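Local atomic coordinates of L-ribulose 3-epimerase (Mesorhizobium loti, PDB entry 3VYL), a protein that catalyses the epimerization of ketoses at C3, interconverting L-ribulose with L-xylulose most efficiently, and carries a manganese ion in its TIM barrel. Residues A[195-199]-A[228-232]; A[62-67]-A[102-107]; A[47-51]-A[94-98]. One frame throughout, in Å; residues are numbered along the deposited sequence.

Contact 1 of 3, residues A[195-199]-A[228-232]; sequences IRHAA and ALTAI
The last turns of two barrel helices, 191-197 and 222-231, come side by side and both give out within the contact. Residues 195-197 are helical; Ala198 (phi/psi -99/7°) is the first to leave helical angles, its N still bonded to Ile195 O at 3.0 Å, and Ala199 is extended at -45/132°. Residues 228-231 are helical as well, followed by Ile232 at -90/0°, whose N bonds to Ala228 O at 3.0 Å. The CA atoms approach most closely at Arg196-Ala228, 6.1 Å, and Ala199-Ile232, 6.0 Å, and the small alanines allow this spacing. Ile195 (m, t) points its CB toward the second helix end. Its CG2 is the focus of the apolar contact, 3.7 Å from Ala228 CB, 4.0 Å from Leu229 CD2 and 3.9 Å from Ile232 CD1. Ile232 (p, t) sets its other branch against the first segment, with CG2 3.9 Å from both Arg196 CA and Ala199 CB. Arg196, extended through chi1-chi3 as m, t, t, reaches along the more exposed flank, where Ala231 CB covers one guanidinium face, 3.4 Å from NH2. Arg196 also packs on Leu193 of a second subunit. Within its own chain the pair joins the helix after strand 175-180 and helix 181-187 to the one between strands 202-207 and 238-240, while Thr230 leans on helix 266-292.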
ATOM      1  N   ILE A 195     -14.560   1.043  -8.240  1.00 26.19           N
ATOM      2  CA  ILE A 195     -15.260  -0.230  -8.363  1.00 28.03           C
ATOM      3  C   ILE A 195     -16.524  -0.254  -7.474  1.00 29.88           C
ATOM      4  O   ILE A 195     -17.617  -0.585  -7.951  1.00 30.14           O
ATOM      5  CB  ILE A 195     -14.346  -1.438  -8.049  1.00 27.72           C
ATOM      6  CG1 ILE A 195     -13.327  -1.640  -9.176  1.00 26.95           C
ATOM      7  CG2 ILE A 195     -15.179  -2.710  -7.860  1.00 27.43           C
ATOM      8  CD1 ILE A 195     -12.083  -2.419  -8.784  1.00 26.21           C
ATOM      9  N   ARG A 196     -16.375   0.121  -6.200  1.00 30.73           N
ATOM     10  CA  ARG A 196     -17.500   0.132  -5.249  1.00 31.59           C
ATOM     11  C   ARG A 196     -18.620   1.048  -5.715  1.00 32.52           C
ATOM     12  O   ARG A 196     -19.806   0.735  -5.561  1.00 32.47           O
ATOM     13  CB  ARG A 196     -17.042   0.569  -3.861  1.00 30.78           C
ATOM     14  CG  ARG A 196     -16.276  -0.496  -3.113  1.00 30.10           C
ATOM     15  CD  ARG A 196     -15.767   0.056  -1.800  1.00 30.72           C
ATOM     16  NE  ARG A 196     -15.056  -0.964  -1.037  1.00 31.15           N
ATOM     17  CZ  ARG A 196     -15.628  -1.785  -0.162  1.00 29.21           C
ATOM     18  NH1 ARG A 196     -16.924  -1.712   0.064  1.00 29.00           N
ATOM     19  NH2 ARG A 196     -14.893  -2.686   0.474  1.00 29.52           N
ATOM     20  N   HIS A 197     -18.228   2.177  -6.291  1.00 32.26           N
ATOM     21  CA  HIS A 197     -19.175   3.156  -6.781  1.00 34.19           C
ATOM     22  C   HIS A 197     -19.965   2.652  -7.957  1.00 35.15           C
ATOM     23  O   HIS A 197     -21.069   3.117  -8.200  1.00 36.45           O
ATOM     24  CB  HIS A 197     -18.422   4.425  -7.140  1.00 35.20           C
ATOM     25  CG  HIS A 197     -19.311   5.586  -7.483  1.00 36.07           C
ATOM     26  ND1 HIS A 197     -20.155   6.138  -6.590  1.00 37.57           N
ATOM     27  CD2 HIS A 197     -19.452   6.314  -8.666  1.00 36.30           C
ATOM     28  CE1 HIS A 197     -20.818   7.161  -7.172  1.00 37.75           C
ATOM     29  NE2 HIS A 197     -20.387   7.265  -8.445  1.00 38.40           N
ATOM     30  N   ALA A 198     -19.408   1.684  -8.688  1.00 37.65           N
ATOM     31  CA  ALA A 198     -19.990   1.178  -9.942  1.00 37.36           C
ATOM     32  C   ALA A 198     -20.780  -0.133  -9.789  1.00 39.21           C
ATOM     33  O   ALA A 198     -21.197  -0.728 -10.786  1.00 40.54           O
ATOM     34  CB  ALA A 198     -18.894   1.011 -10.984  1.00 35.83           C
ATOM     35  N   ALA A 199     -20.977  -0.574  -8.545  1.00 40.25           N
ATOM     36  CA  ALA A 199     -21.666  -1.831  -8.228  1.00 39.31           C
ATOM     37  C   ALA A 199     -22.950  -2.044  -9.024  1.00 41.41           C
ATOM     38  O   ALA A 199     -23.785  -1.136  -9.138  1.00 42.58           O
ATOM     39  CB  ALA A 199     -21.963  -1.901  -6.744  1.00 37.42           C
ATOM     40  N   ALA A 228     -12.251  -5.057  -3.637  1.00 26.03           N
ATOM     41  CA  ALA A 228     -13.409  -4.266  -4.080  1.00 26.58           C
ATOM     42  C   ALA A 228     -14.418  -5.107  -4.884  1.00 27.68           C
ATOM     43  O   ALA A 228     -15.608  -5.094  -4.572  1.00 27.67           O
ATOM     44  CB  ALA A 228     -12.969  -3.042  -4.865  1.00 25.85           C
ATOM     45  N   LEU A 229     -13.941  -5.849  -5.893  1.00 27.80           N
ATOM     46  CA  LEU A 229     -14.790  -6.785  -6.656  1.00 27.12           C
ATOM     47  C   LEU A 229     -15.516  -7.732  -5.725  1.00 28.04           C
ATOM     48  O   LEU A 229     -16.717  -7.966  -5.889  1.00 27.92           O
ATOM     49  CB  LEU A 229     -13.975  -7.603  -7.676  1.00 25.95           C
ATOM     50  CG  LEU A 229     -13.287  -6.809  -8.787  1.00 25.22           C
ATOM     51  CD1 LEU A 229     -12.363  -7.682  -9.592  1.00 25.14           C
ATOM     52  CD2 LEU A 229     -14.286  -6.111  -9.689  1.00 24.56           C
ATOM     53  N   THR A 230     -14.784  -8.259  -4.740  1.00 28.08           N
ATOM     54  CA  THR A 230     -15.346  -9.191  -3.768  1.00 28.89           C
ATOM     55  C   THR A 230     -16.346  -8.495  -2.839  1.00 30.61           C
ATOM     56  O   THR A 230     -17.376  -9.071  -2.497  1.00 31.61           O
ATOM     57  CB  THR A 230     -14.243  -9.864  -2.943  1.00 29.58           C
ATOM     58  OG1 THR A 230     -13.328 -10.535  -3.824  1.00 29.67           O
ATOM     59  CG2 THR A 230     -14.825 -10.851  -1.918  1.00 28.43           C
ATOM     60  N   ALA A 231     -16.062  -7.255  -2.450  1.00 29.68           N
ATOM     61  CA  ALA A 231     -17.003  -6.525  -1.612  1.00 29.35           C
ATOM     62  C   ALA A 231     -18.326  -6.342  -2.327  1.00 30.01           C
ATOM     63  O   ALA A 231     -19.371  -6.409  -1.701  1.00 33.22           O
ATOM     64  CB  ALA A 231     -16.439  -5.181  -1.193  1.00 28.17           C
ATOM     65  N   ILE A 232     -18.278  -6.116  -3.637  1.00 29.61           N
ATOM     66  CA  ILE A 232     -19.492  -5.868  -4.420  1.00 29.86           C
ATOM     67  C   ILE A 232     -20.089  -7.173  -4.962  1.00 30.68           C
ATOM     68  O   ILE A 232     -21.114  -7.141  -5.633  1.00 29.47           O
ATOM     69  CB  ILE A 232     -19.279  -4.854  -5.590  1.00 28.86           C
ATOM     70  CG1 ILE A 232     -18.251  -5.367  -6.607  1.00 28.78           C
ATOM     71  CG2 ILE A 232     -18.869  -3.486  -5.070  1.00 28.26           C
ATOM     72  CD1 ILE A 232     -18.435  -4.809  -8.000  1.00 28.51           C
TER

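Contact 2 of 3, residues A[62-67]-A[102-107]; sequences AISIGL and KVAGIL
Strand 60-66 and strand 102-104 run parallel as neighbouring staves of the barrel, their short axes 4.6 Å apart at closest and inclined at -21°. Ala62 lies beside Lys102, with Ala62 CA 5.2 Å from Lys102 CA and Ala62 CB 4.3 Å from Lys102 CB. The pairing proper starts at Ile63 (m, m), opposite Val103: Ile63 N bonds to Lys102 O, 3.2 Å, and Ala104 N to Ile63 O, 2.7 Å. Ser64 (p) lies beside Ala104, CA atoms 4.3 Å apart; its CA makes a CH···O contact with Ala104 O at 3.0 Å, and its OG bonds to Glu36. Ile65 (p, t) gives and receives in turn, Ile65 N to Ala104 O at 3.1 Å and Ile106 N to Ile65 O at 2.8 Å, the latter bent to 131°. Beside it segment 102-107 turns a corner at Gly105 (phi/psi 109/-164°), where a CB would clash with Ile65 O. Leu107 then swings back, its CD1 4.2 Å from Ile65 CG1. Gly66 pairs with Ile106, and Leu67 N closes the register on Ile106 O at 3.2 Å. Side chains alternate: Ala62, Ser64, Ala104 and Ile106 share one face with Lys102, whose NZ salt-bridges Asp236 and bonds to Gly203 O, whereas Ile63, Ile65 and Val103 pack on helix 78-98, the crossover of this beta-alpha-beta unit. Ser64 and Lys102 thus bring polar groups among alanines and Ile106 on the inner face, opposite an apolar jacket, with Gly105 about 4 Å from the side chain of the manganese ligand Glu147.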
ATOM      1  N   ALA A  62     -15.502 -13.238 -25.857  1.00 36.70           N
ATOM      2  CA  ALA A  62     -15.977 -11.863 -25.884  1.00 36.78           C
ATOM      3  C   ALA A  62     -15.302 -11.159 -27.053  1.00 36.54           C
ATOM      4  O   ALA A  62     -14.206 -11.538 -27.460  1.00 38.44           O
ATOM      5  CB  ALA A  62     -15.652 -11.169 -24.578  1.00 36.02           C
ATOM      6  N   ILE A  63     -15.960 -10.156 -27.610  1.00 34.45           N
ATOM      7  CA  ILE A  63     -15.322  -9.332 -28.616  1.00 34.72           C
ATOM      8  C   ILE A  63     -15.201  -7.880 -28.130  1.00 36.08           C
ATOM      9  O   ILE A  63     -16.177  -7.274 -27.654  1.00 35.78           O
ATOM     10  CB  ILE A  63     -16.052  -9.389 -29.981  1.00 34.34           C
ATOM     11  CG1 ILE A  63     -16.363 -10.835 -30.398  1.00 33.30           C
ATOM     12  CG2 ILE A  63     -15.245  -8.662 -31.054  1.00 34.48           C
ATOM     13  CD1 ILE A  63     -15.171 -11.669 -30.832  1.00 32.35           C
ATOM     14  N   SER A  64     -13.991  -7.338 -28.249  1.00 35.56           N
ATOM     15  CA  SER A  64     -13.728  -5.951 -27.922  1.00 34.49           C
ATOM     16  C   SER A  64     -13.155  -5.281 -29.141  1.00 35.15           C
ATOM     17  O   SER A  64     -12.353  -5.877 -29.856  1.00 36.28           O
ATOM     18  CB  SER A  64     -12.712  -5.857 -26.790  1.00 34.50           C
ATOM     19  OG  SER A  64     -11.440  -6.321 -27.219  1.00 33.61           O
ATOM     20  N   ILE A  65     -13.553  -4.036 -29.371  1.00 34.73           N
ATOM     21  CA  ILE A  65     -12.966  -3.220 -30.428  1.00 33.16           C
ATOM     22  C   ILE A  65     -12.748  -1.809 -29.893  1.00 34.28           C
ATOM     23  O   ILE A  65     -13.174  -1.481 -28.775  1.00 33.38           O
ATOM     24  CB  ILE A  65     -13.876  -3.146 -31.680  1.00 33.20           C
ATOM     25  CG1 ILE A  65     -15.202  -2.454 -31.348  1.00 32.58           C
ATOM     26  CG2 ILE A  65     -14.126  -4.528 -32.263  1.00 32.72           C
ATOM     27  CD1 ILE A  65     -15.929  -1.915 -32.559  1.00 34.25           C
ATOM     28  N   GLY A  66     -12.079  -0.982 -30.695  1.00 34.14           N
ATOM     29  CA  GLY A  66     -11.994   0.449 -30.449  1.00 33.46           C
ATOM     30  C   GLY A  66     -12.405   1.135 -31.728  1.00 34.15           C
ATOM     31  O   GLY A  66     -11.774   0.925 -32.756  1.00 38.13           O
ATOM     32  N   LEU A  67     -13.466   1.936 -31.687  1.00 33.30           N
ATOM     33  CA  LEU A  67     -13.955   2.598 -32.893  1.00 34.63           C
ATOM     34  C   LEU A  67     -12.833   3.379 -33.569  1.00 35.88           C
ATOM     35  O   LEU A  67     -12.003   3.973 -32.879  1.00 34.32           O
ATOM     36  CB  LEU A  67     -15.148   3.525 -32.590  1.00 34.54           C
ATOM     37  CG  LEU A  67     -16.532   2.904 -32.319  1.00 33.29           C
ATOM     38  CD1 LEU A  67     -17.535   3.950 -31.874  1.00 30.68           C
ATOM     39  CD2 LEU A  67     -17.057   2.153 -33.536  1.00 34.37           C
ATOM     40  N   LYS A 102     -20.906 -10.910 -24.726  1.00 39.58           N
ATOM     41  CA  LYS A 102     -20.405  -9.540 -24.523  1.00 37.53           C
ATOM     42  C   LYS A 102     -19.697  -8.916 -25.739  1.00 36.00           C
ATOM     43  O   LYS A 102     -18.783  -9.516 -26.317  1.00 34.22           O
ATOM     44  CB  LYS A 102     -19.434  -9.489 -23.331  1.00 36.89           C
ATOM     45  CG  LYS A 102     -19.928 -10.120 -22.047  1.00 36.38           C
ATOM     46  CD  LYS A 102     -18.900  -9.976 -20.938  1.00 34.75           C
ATOM     47  CE  LYS A 102     -19.432 -10.509 -19.614  1.00 34.56           C
ATOM     48  NZ  LYS A 102     -20.572  -9.711 -19.079  1.00 31.95           N
ATOM     49  N   VAL A 103     -20.121  -7.705 -26.099  1.00 35.14           N
ATOM     50  CA  VAL A 103     -19.334  -6.813 -26.953  1.00 36.14           C
ATOM     51  C   VAL A 103     -18.758  -5.707 -26.063  1.00 35.99           C
ATOM     52  O   VAL A 103     -19.511  -4.920 -25.478  1.00 33.84           O
ATOM     53  CB  VAL A 103     -20.163  -6.180 -28.102  1.00 36.52           C
ATOM     54  CG1 VAL A 103     -19.342  -5.139 -28.853  1.00 36.35           C
ATOM     55  CG2 VAL A 103     -20.642  -7.242 -29.080  1.00 37.55           C
ATOM     56  N   ALA A 104     -17.443  -5.600 -26.015  1.00 36.51           N
ATOM     57  CA  ALA A 104     -16.752  -4.656 -25.157  1.00 37.05           C
ATOM     58  C   ALA A 104     -15.759  -3.745 -25.895  1.00 37.75           C
ATOM     59  O   ALA A 104     -15.660  -3.788 -27.073  1.00 37.40           O
ATOM     60  CB  ALA A 104     -16.076  -5.404 -24.030  1.00 35.65           C
ATOM     61  N   GLY A 105     -15.037  -2.899 -25.189  1.00 38.00           N
ATOM     62  CA  GLY A 105     -14.083  -2.033 -25.821  1.00 36.10           C
ATOM     63  C   GLY A 105     -14.510  -0.603 -25.820  1.00 36.12           C
ATOM     64  O   GLY A 105     -15.365  -0.226 -25.074  1.00 36.11           O
ATOM     65  N   ILE A 106     -13.879   0.200 -26.651  1.00 35.03           N
ATOM     66  CA  ILE A 106     -14.237   1.590 -26.748  1.00 34.12           C
ATOM     67  C   ILE A 106     -15.293   1.726 -27.782  1.00 33.16           C
ATOM     68  O   ILE A 106     -15.067   1.626 -28.933  1.00 32.62           O
ATOM     69  CB  ILE A 106     -13.033   2.438 -27.135  1.00 34.18           C
ATOM     70  CG1 ILE A 106     -11.812   1.985 -26.372  1.00 33.56           C
ATOM     71  CG2 ILE A 106     -13.258   3.879 -26.778  1.00 32.70           C
ATOM     72  CD1 ILE A 106     -10.789   3.063 -26.304  1.00 32.92           C
ATOM     73  N   LEU A 107     -16.478   1.964 -27.289  1.00 32.37           N
ATOM     74  CA  LEU A 107     -17.686   1.837 -28.017  1.00 31.17           C
ATOM     75  C   LEU A 107     -18.374   3.140 -28.044  1.00 31.04           C
ATOM     76  O   LEU A 107     -19.376   3.277 -28.656  1.00 31.04           O
ATOM     77  CB  LEU A 107     -18.556   0.859 -27.272  1.00 30.00           C
ATOM     78  CG  LEU A 107     -18.611  -0.590 -27.688  1.00 31.13           C
ATOM     79  CD1 LEU A 107     -17.291  -1.247 -27.886  1.00 30.91           C
ATOM     80  CD2 LEU A 107     -19.387  -1.360 -26.674  1.00 31.75           C
TER

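Contact 3 of 3, residues A[47-51]-A[94-98]; sequences IGRLA and LTRDL
Leu98 slots its CD1 into the space between Ile47, Leu50 and Ala51, touching Ile47 CG2 at 3.8 Å, Leu50 CD1 at 3.6 Å and Ala51 CB at 3.9 Å; the same methyl lies 3.4 Å from Ile47 O. Its chi1 of -136° falls between wells, with chi2 p. Both segments are helical, and their short axes pass 9.4 Å apart, crossing at -53°. Ala51 and Leu98 have the nearest CA atoms, 4.6 Å apart, because the alanine lets the end of the second segment come in close: Ala51 CB is 3.4 Å from Leu98 O and 3.6 Å from Asp97 O. From this meeting point the helices diverge, yet Ile47 (m, t) still bridges the gap, its CD1 3.8 Å from Leu94 CD1 (Leu94 t, p) and its CG2 3.9 Å from Asp97 CB. The carboxylate of Asp97 is engaged by its chain neighbour, in a salt bridge from Arg96 NE to Asp97 OD2 at 2.8 Å. The contact is apolar packing between consecutive outer helices of the TIM barrel, 47-57 and 78-98: Leu98 and Thr95 rest on Ile63 of strand 60-66, and Leu50 reaches Leu24 of helix 17-30.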
ATOM      1  N   ILE A  47     -16.157 -18.480 -39.453  1.00 58.32           N
ATOM      2  CA  ILE A  47     -16.754 -18.134 -38.159  1.00 59.04           C
ATOM      3  C   ILE A  47     -17.375 -19.318 -37.395  1.00 62.25           C
ATOM      4  O   ILE A  47     -17.114 -19.500 -36.199  1.00 64.96           O
ATOM      5  CB  ILE A  47     -17.783 -16.991 -38.330  1.00 56.86           C
ATOM      6  CG1 ILE A  47     -17.059 -15.684 -38.662  1.00 56.15           C
ATOM      7  CG2 ILE A  47     -18.655 -16.832 -37.086  1.00 56.98           C
ATOM      8  CD1 ILE A  47     -17.990 -14.571 -39.086  1.00 58.35           C
ATOM      9  N   GLY A  48     -18.198 -20.108 -38.082  1.00 59.88           N
ATOM     10  CA  GLY A  48     -18.895 -21.228 -37.459  1.00 57.47           C
ATOM     11  C   GLY A  48     -17.925 -22.310 -37.039  1.00 58.09           C
ATOM     12  O   GLY A  48     -18.117 -22.967 -36.014  1.00 58.17           O
ATOM     13  N   ARG A  49     -16.883 -22.493 -37.845  1.00 57.61           N
ATOM     14  CA  ARG A  49     -15.803 -23.410 -37.521  1.00 60.59           C
ATOM     15  C   ARG A  49     -15.131 -22.941 -36.230  1.00 62.84           C
ATOM     16  O   ARG A  49     -14.916 -23.735 -35.308  1.00 64.45           O
ATOM     17  CB  ARG A  49     -14.797 -23.475 -38.680  1.00 61.68           C
ATOM     18  CG  ARG A  49     -13.385 -23.893 -38.293  1.00 66.38           C
ATOM     19  CD  ARG A  49     -13.233 -25.405 -38.217  1.00 72.91           C
ATOM     20  NE  ARG A  49     -12.934 -25.985 -39.527  1.00 77.92           N
ATOM     21  CZ  ARG A  49     -11.705 -26.199 -39.995  1.00 79.43           C
ATOM     22  NH1 ARG A  49     -11.536 -26.732 -41.199  1.00 79.13           N
ATOM     23  NH2 ARG A  49     -10.643 -25.888 -39.263  1.00 79.28           N
ATOM     24  N   LEU A  50     -14.818 -21.643 -36.177  1.00 61.76           N
ATOM     25  CA  LEU A  50     -14.195 -21.019 -35.017  1.00 58.36           C
ATOM     26  C   LEU A  50     -15.065 -21.230 -33.776  1.00 59.02           C
ATOM     27  O   LEU A  50     -14.587 -21.750 -32.759  1.00 57.66           O
ATOM     28  CB  LEU A  50     -13.998 -19.521 -35.267  1.00 56.75           C
ATOM     29  CG  LEU A  50     -12.731 -18.771 -34.828  1.00 54.39           C
ATOM     30  CD1 LEU A  50     -13.131 -17.349 -34.479  1.00 53.34           C
ATOM     31  CD2 LEU A  50     -11.972 -19.411 -33.673  1.00 50.76           C
ATOM     32  N   ALA A  51     -16.341 -20.844 -33.877  1.00 54.57           N
ATOM     33  CA  ALA A  51     -17.299 -21.012 -32.786  1.00 56.85           C
ATOM     34  C   ALA A  51     -17.376 -22.453 -32.285  1.00 57.94           C
ATOM     35  O   ALA A  51     -17.528 -22.693 -31.080  1.00 58.59           O
ATOM     36  CB  ALA A  51     -18.674 -20.521 -33.205  1.00 56.63           C
ATOM     37  N   LEU A  94     -21.063 -10.632 -35.272  1.00 44.77           N
ATOM     38  CA  LEU A  94     -19.882 -11.469 -35.060  1.00 45.85           C
ATOM     39  C   LEU A  94     -19.920 -12.186 -33.694  1.00 45.74           C
ATOM     40  O   LEU A  94     -19.758 -13.404 -33.630  1.00 47.29           O
ATOM     41  CB  LEU A  94     -18.592 -10.660 -35.230  1.00 45.28           C
ATOM     42  CG  LEU A  94     -17.282 -11.432 -35.031  1.00 46.20           C
ATOM     43  CD1 LEU A  94     -17.010 -12.373 -36.195  1.00 48.37           C
ATOM     44  CD2 LEU A  94     -16.114 -10.477 -34.851  1.00 48.88           C
ATOM     45  N   THR A  95     -20.146 -11.428 -32.620  1.00 46.80           N
ATOM     46  CA  THR A  95     -20.198 -11.972 -31.253  1.00 49.04           C
ATOM     47  C   THR A  95     -21.264 -13.066 -31.164  1.00 50.17           C
ATOM     48  O   THR A  95     -20.979 -14.199 -30.755  1.00 48.51           O
ATOM     49  CB  THR A  95     -20.499 -10.863 -30.209  1.00 49.84           C
ATOM     50  OG1 THR A  95     -19.525  -9.817 -30.320  1.00 49.19           O
ATOM     51  CG2 THR A  95     -20.496 -11.416 -28.782  1.00 47.23           C
ATOM     52  N   ARG A  96     -22.482 -12.699 -31.569  1.00 50.97           N
ATOM     53  CA  ARG A  96     -23.629 -13.604 -31.611  1.00 51.47           C
ATOM     54  C   ARG A  96     -23.304 -14.917 -32.323  1.00 49.93           C
ATOM     55  O   ARG A  96     -23.533 -15.989 -31.768  1.00 49.04           O
ATOM     56  CB  ARG A  96     -24.823 -12.907 -32.270  1.00 52.31           C
ATOM     57  CG  ARG A  96     -26.092 -13.740 -32.356  1.00 54.42           C
ATOM     58  CD  ARG A  96     -26.945 -13.280 -33.528  1.00 55.46           C
ATOM     59  NE  ARG A  96     -26.229 -13.467 -34.790  1.00 54.55           N
ATOM     60  CZ  ARG A  96     -26.336 -12.673 -35.850  1.00 55.02           C
ATOM     61  NH1 ARG A  96     -27.143 -11.613 -35.829  1.00 54.50           N
ATOM     62  NH2 ARG A  96     -25.623 -12.942 -36.936  1.00 54.58           N
ATOM     63  N   ASP A  97     -22.746 -14.831 -33.530  1.00 49.89           N
ATOM     64  CA  ASP A  97     -22.474 -16.027 -34.329  1.00 50.62           C
ATOM     65  C   ASP A  97     -21.341 -16.859 -33.757  1.00 50.66           C
ATOM     66  O   ASP A  97     -21.238 -18.059 -34.027  1.00 52.24           O
ATOM     67  CB  ASP A  97     -22.197 -15.667 -35.790  1.00 52.82           C
ATOM     68  CG  ASP A  97     -23.451 -15.217 -36.531  1.00 55.73           C
ATOM     69  OD1 ASP A  97     -23.322 -14.717 -37.670  1.00 58.31           O
ATOM     70  OD2 ASP A  97     -24.567 -15.359 -35.984  1.00 56.76           O
ATOM     71  N   LEU A  98     -20.504 -16.231 -32.945  1.00 50.83           N
ATOM     72  CA  LEU A  98     -19.385 -16.935 -32.342  1.00 51.34           C
ATOM     73  C   LEU A  98     -19.809 -17.616 -31.029  1.00 51.13           C
ATOM     74  O   LEU A  98     -19.096 -18.473 -30.491  1.00 50.08           O
ATOM     75  CB  LEU A  98     -18.222 -15.965 -32.145  1.00 52.54           C
ATOM     76  CG  LEU A  98     -16.789 -16.380 -32.497  1.00 52.97           C
ATOM     77  CD1 LEU A  98     -16.704 -17.154 -33.802  1.00 52.96           C
ATOM     78  CD2 LEU A  98     -15.922 -15.130 -32.561  1.00 53.60           C
TER

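All three contacts belong to one eight-stranded TIM barrel, two in its helical shell and one in its wall. Contacts 2 and 3 interlock along the chain, in the order 47-51, 62-67, 94-98, 102-107, and touch: Thr95 OG1 lies 3.1 Å from Val103 CG2, so helix 78-98 is packed against the strands it connects. Contact 1 comes later in sequence, its centre about 22 Å from that of contact 2 and about 32 Å from that of contact 3, on the opposite side of the chain's centre from the latter. Contact 2 lies nearest the manganese, with Gly105 about 7 Å and the Ile195 side chain of contact 1 about 13 Å from the ion; contact 3 is remote.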